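Local atomic coordinates of immunoreactive 84kD antigen PG93 (Porphyromonas gingivalis, PDB entry 5M11), a protein that serves as an essential surface component of the type-IX secretion system of this oral bacterium and binds calcium and zinc ions. Residues D205-V217 with F223-L237. Numbering follows the deposited sequence.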
# COMPACT_ATOMS: atom_id res chain seq x y z
N ASP A 205 -12.82 2.33 41.77
CA ASP A 205 -12.85 0.90 41.49
C ASP A 205 -11.95 0.53 40.32
O ASP A 205 -11.61 1.37 39.49
CB ASP A 205 -14.28 0.40 41.20
CG ASP A 205 -15.37 0.92 42.12
OD1 ASP A 205 -15.35 0.56 43.32
OD2 ASP A 205 -16.24 1.67 41.63
N ILE A 206 -11.61 -0.75 40.25
CA ILE A 206 -10.82 -1.40 39.20
C ILE A 206 -11.71 -2.51 38.63
O ILE A 206 -12.24 -3.30 39.41
CB ILE A 206 -9.42 -1.89 39.72
CG1 ILE A 206 -8.75 -2.89 38.78
CG2 ILE A 206 -9.43 -2.45 41.14
CD1 ILE A 206 -7.77 -2.26 37.84
N CYS A 207 -11.94 -2.53 37.31
CA CYS A 207 -12.76 -3.58 36.69
C CYS A 207 -11.91 -4.56 35.91
O CYS A 207 -10.98 -4.15 35.19
CB CYS A 207 -13.87 -3.01 35.82
SG CYS A 207 -15.09 -2.02 36.72
N PHE A 208 -12.26 -5.86 36.04
CA PHE A 208 -11.60 -6.99 35.41
C PHE A 208 -12.53 -7.75 34.51
O PHE A 208 -13.49 -8.37 34.97
CB PHE A 208 -11.02 -7.96 36.44
CG PHE A 208 -10.15 -7.36 37.51
CD1 PHE A 208 -8.77 -7.30 37.35
CD2 PHE A 208 -10.69 -6.98 38.73
CE1 PHE A 208 -7.95 -6.82 38.37
CE2 PHE A 208 -9.87 -6.51 39.76
CZ PHE A 208 -8.50 -6.44 39.58
N LEU A 209 -12.22 -7.72 33.22
CA LEU A 209 -12.96 -8.42 32.19
C LEU A 209 -12.33 -9.76 31.93
O LEU A 209 -11.12 -9.83 31.68
CB LEU A 209 -13.04 -7.62 30.87
CG LEU A 209 -13.60 -8.33 29.66
CD1 LEU A 209 -15.07 -8.72 29.85
CD2 LEU A 209 -13.43 -7.46 28.44
N LEU A 210 -13.17 -10.80 31.96
CA LEU A 210 -12.79 -12.18 31.74
C LEU A 210 -13.14 -12.58 30.34
O LEU A 210 -14.11 -12.06 29.76
CB LEU A 210 -13.52 -13.07 32.76
CG LEU A 210 -12.91 -13.29 34.15
CD1 LEU A 210 -12.45 -12.02 34.78
CD2 LEU A 210 -13.93 -13.90 35.05
N ALA A 211 -12.38 -13.54 29.78
CA ALA A 211 -12.58 -14.12 28.45
C ALA A 211 -14.01 -14.62 28.27
O ALA A 211 -14.56 -14.43 27.19
CB ALA A 211 -11.60 -15.24 28.21
N ASP A 212 -14.62 -15.22 29.33
CA ASP A 212 -16.00 -15.77 29.27
C ASP A 212 -17.11 -14.69 29.35
O ASP A 212 -18.28 -15.04 29.44
CB ASP A 212 -16.22 -16.82 30.37
CG ASP A 212 -16.11 -16.29 31.78
OD1 ASP A 212 -16.85 -15.36 32.12
OD2 ASP A 212 -15.27 -16.81 32.55
N GLY A 213 -16.74 -13.41 29.33
CA GLY A 213 -17.72 -12.33 29.36
C GLY A 213 -17.98 -11.69 30.70
O GLY A 213 -18.39 -10.52 30.74
N ARG A 214 -17.77 -12.41 31.82
CA ARG A 214 -18.01 -11.86 33.17
C ARG A 214 -17.19 -10.60 33.42
O ARG A 214 -16.14 -10.43 32.79
CB ARG A 214 -17.68 -12.90 34.24
CG ARG A 214 -18.77 -13.95 34.44
CD ARG A 214 -18.43 -14.90 35.57
NE ARG A 214 -17.33 -15.77 35.18
CZ ARG A 214 -16.55 -16.42 36.03
NH1 ARG A 214 -16.75 -16.32 37.33
NH2 ARG A 214 -15.57 -17.19 35.58
N VAL A 215 -17.65 -9.70 34.29
CA VAL A 215 -16.90 -8.49 34.63
C VAL A 215 -16.87 -8.37 36.13
O VAL A 215 -17.91 -8.41 36.78
CB VAL A 215 -17.45 -7.21 33.96
CG1 VAL A 215 -16.88 -5.95 34.62
CG2 VAL A 215 -17.17 -7.21 32.47
N TYR A 216 -15.67 -8.25 36.67
CA TYR A 216 -15.51 -8.15 38.10
C TYR A 216 -15.16 -6.74 38.49
O TYR A 216 -14.44 -6.05 37.77
CB TYR A 216 -14.47 -9.16 38.58
CG TYR A 216 -15.06 -10.53 38.79
CD1 TYR A 216 -15.61 -10.90 40.02
CD2 TYR A 216 -15.14 -11.45 37.74
CE1 TYR A 216 -16.21 -12.15 40.20
CE2 TYR A 216 -15.73 -12.70 37.92
CZ TYR A 216 -16.26 -13.04 39.15
OH TYR A 216 -16.85 -14.25 39.33
N VAL A 217 -15.69 -6.30 39.61
CA VAL A 217 -15.43 -4.95 40.09
C VAL A 217 -14.80 -5.05 41.49
O VAL A 217 -15.15 -5.94 42.28
CB VAL A 217 -16.70 -4.05 40.03
CG1 VAL A 217 -17.71 -4.41 41.13
CG2 VAL A 217 -16.33 -2.58 40.11
N PHE A 223 -9.41 -4.31 46.68
CA PHE A 223 -9.20 -5.28 45.62
C PHE A 223 -9.95 -6.64 45.88
O PHE A 223 -9.50 -7.68 45.42
CB PHE A 223 -7.69 -5.51 45.40
CG PHE A 223 -7.04 -4.53 44.46
CD1 PHE A 223 -6.86 -3.21 44.83
CD2 PHE A 223 -6.57 -4.95 43.22
CE1 PHE A 223 -6.27 -2.30 43.95
CE2 PHE A 223 -5.97 -4.04 42.35
CZ PHE A 223 -5.84 -2.72 42.71
N GLU A 224 -11.09 -6.61 46.64
CA GLU A 224 -11.94 -7.78 46.89
C GLU A 224 -12.94 -7.85 45.72
O GLU A 224 -13.84 -7.01 45.67
CB GLU A 224 -12.66 -7.68 48.24
CG GLU A 224 -11.75 -7.74 49.44
CD GLU A 224 -12.25 -7.09 50.72
OE1 GLU A 224 -13.40 -6.58 50.75
OE2 GLU A 224 -11.48 -7.08 51.70
N PRO A 225 -12.77 -8.75 44.72
CA PRO A 225 -13.68 -8.70 43.57
C PRO A 225 -15.04 -9.33 43.79
O PRO A 225 -15.17 -10.44 44.31
CB PRO A 225 -12.92 -9.47 42.48
CG PRO A 225 -11.60 -9.89 43.07
CD PRO A 225 -11.75 -9.80 44.55
N GLU A 226 -16.07 -8.60 43.30
CA GLU A 226 -17.45 -9.04 43.21
C GLU A 226 -17.91 -8.84 41.76
O GLU A 226 -17.39 -7.99 41.04
CB GLU A 226 -18.36 -8.36 44.23
CG GLU A 226 -18.60 -6.88 44.02
CD GLU A 226 -19.28 -6.26 45.22
OE1 GLU A 226 -20.40 -6.71 45.57
OE2 GLU A 226 -18.69 -5.33 45.83
N LEU A 227 -18.83 -9.68 41.30
CA LEU A 227 -19.30 -9.65 39.92
C LEU A 227 -20.17 -8.42 39.67
O LEU A 227 -21.14 -8.24 40.40
CB LEU A 227 -20.08 -10.94 39.60
CG LEU A 227 -20.55 -11.12 38.16
CD1 LEU A 227 -19.43 -11.58 37.28
CD2 LEU A 227 -21.68 -12.12 38.09
N LEU A 228 -19.82 -7.58 38.66
CA LEU A 228 -20.58 -6.36 38.32
C LEU A 228 -21.67 -6.71 37.30
O LEU A 228 -22.86 -6.57 37.60
CB LEU A 228 -19.67 -5.22 37.83
CG LEU A 228 -20.32 -3.91 37.42
CD1 LEU A 228 -20.96 -3.21 38.57
CD2 LEU A 228 -19.30 -3.00 36.81
N LEU A 229 -21.26 -7.20 36.12
CA LEU A 229 -22.22 -7.67 35.12
C LEU A 229 -21.65 -8.90 34.43
O LEU A 229 -20.47 -9.22 34.56
CB LEU A 229 -22.69 -6.59 34.12
CG LEU A 229 -21.74 -5.81 33.19
CD1 LEU A 229 -20.98 -4.74 33.90
CD2 LEU A 229 -20.86 -6.69 32.30
N SER A 230 -22.51 -9.60 33.70
CA SER A 230 -22.15 -10.78 32.95
C SER A 230 -22.37 -10.51 31.48
O SER A 230 -23.45 -10.75 30.94
CB SER A 230 -22.97 -11.98 33.41
OG SER A 230 -23.05 -12.11 34.82
N SER A 231 -21.35 -9.98 30.81
CA SER A 231 -21.39 -9.71 29.38
C SER A 231 -21.22 -11.04 28.59
O SER A 231 -21.04 -12.11 29.18
CB SER A 231 -20.30 -8.71 29.03
OG SER A 231 -20.35 -8.38 27.66
N SER A 232 -21.30 -10.96 27.24
CA SER A 232 -21.11 -12.13 26.39
C SER A 232 -19.62 -12.44 26.29
O SER A 232 -18.80 -11.54 26.51
CB SER A 232 -21.70 -11.87 25.00
OG SER A 232 -20.99 -10.88 24.29
N ALA A 233 -19.26 -13.71 25.96
CA ALA A 233 -17.87 -14.17 25.83
C ALA A 233 -17.12 -13.36 24.81
O ALA A 233 -17.71 -12.78 23.90
CB ALA A 233 -17.83 -15.64 25.44
N ASP A 234 -15.80 -13.29 25.01
CA ASP A 234 -14.86 -12.59 24.15
C ASP A 234 -15.33 -11.14 23.87
O ASP A 234 -15.34 -10.68 22.72
CB ASP A 234 -14.60 -13.39 22.86
CG ASP A 234 -13.91 -14.72 23.14
OD1 ASP A 234 -12.67 -14.73 23.26
OD2 ASP A 234 -14.62 -15.76 23.25
N SER A 235 -15.72 -10.45 24.96
CA SER A 235 -16.11 -9.04 24.95
C SER A 235 -14.84 -8.21 24.92
O SER A 235 -13.80 -8.71 25.37
CB SER A 235 -16.93 -8.70 26.19
OG SER A 235 -18.30 -8.96 25.96
N ARG A 236 -14.91 -6.97 24.40
CA ARG A 236 -13.73 -6.10 24.35
C ARG A 236 -13.85 -5.00 25.42
O ARG A 236 -14.96 -4.52 25.67
CB ARG A 236 -13.57 -5.49 22.95
CG ARG A 236 -13.14 -6.47 21.85
CD ARG A 236 -13.95 -6.32 20.56
NE ARG A 236 -15.26 -6.97 20.66
CZ ARG A 236 -16.32 -6.64 19.93
NH1 ARG A 236 -16.24 -5.67 19.02
NH2 ARG A 236 -17.48 -7.28 20.10
N LEU A 237 -12.72 -4.59 26.04
CA LEU A 237 -12.70 -3.50 27.03
C LEU A 237 -11.93 -2.30 26.50
O LEU A 237 -10.74 -2.40 26.22
CB LEU A 237 -12.10 -3.93 28.40
CG LEU A 237 -11.66 -2.82 29.39
CD1 LEU A 237 -12.83 -2.17 30.08
CD2 LEU A 237 -10.79 -3.37 30.45
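Val217 and Glu226 form an antiparallel hydrogen-bonded pair, Val217 N to Glu226 O at 2.8 Å and Glu226 N to Val217 O at 3.0 Å, while farther along a beta bulge sets Leu228 and Leu229 against Val215, whose O accepts from Leu228 N and whose N donates to Leu229 O. The axes of strands 214-217 and 226-230 make an angle of 137°. Leu227 reaches across so that its CD1 lies over one face of the Tyr216 ring, a CH-pi contact 4.1 Å from the ring centroid. CD1 gets there because CG stands anti to the backbone N (chi1 -175°), and it also meets the aliphatic part of Arg214. The guanidinium of Arg214 turns back to grip Asp212 side-on, NE to OD1 and NH2 to OD2; OD1 additionally takes the backbone N of Arg214, closing an Asx turn. Val215, Val217, Leu229 and Glu226 share one face, mostly apolar near Val215, whose CG2 touches Leu229 CD2 at 3.7 Å, side by side; the Glu226 chain runs beside Val217, whose CB packs on Leu228 CB. At one end of the contact, Ile206 CG2 sits over a face of the Phe223 ring, 4.0 Å from its centroid. At the other, the type I turn from Leu210 to Gly213 meets the 231-235 loop, where Asp234 N bonds to Ala211 O at 2.8 Å, nearly straight at 171°. Within that loop Ser231 OG donates to Ser235 OG, which in turn donates to Ser232 O. The hairpin supplies the third and fourth strands of a four-stranded antiparallel propeller blade, after 196-202 and 205-210, with 226-230 at its edge. The loop then crosses to strand 236-239, which begins the next blade; Leu228 and Leu229 pack against Ile255 of strand 252-256 there, and Glu226 forms a salt bridge with Arg259.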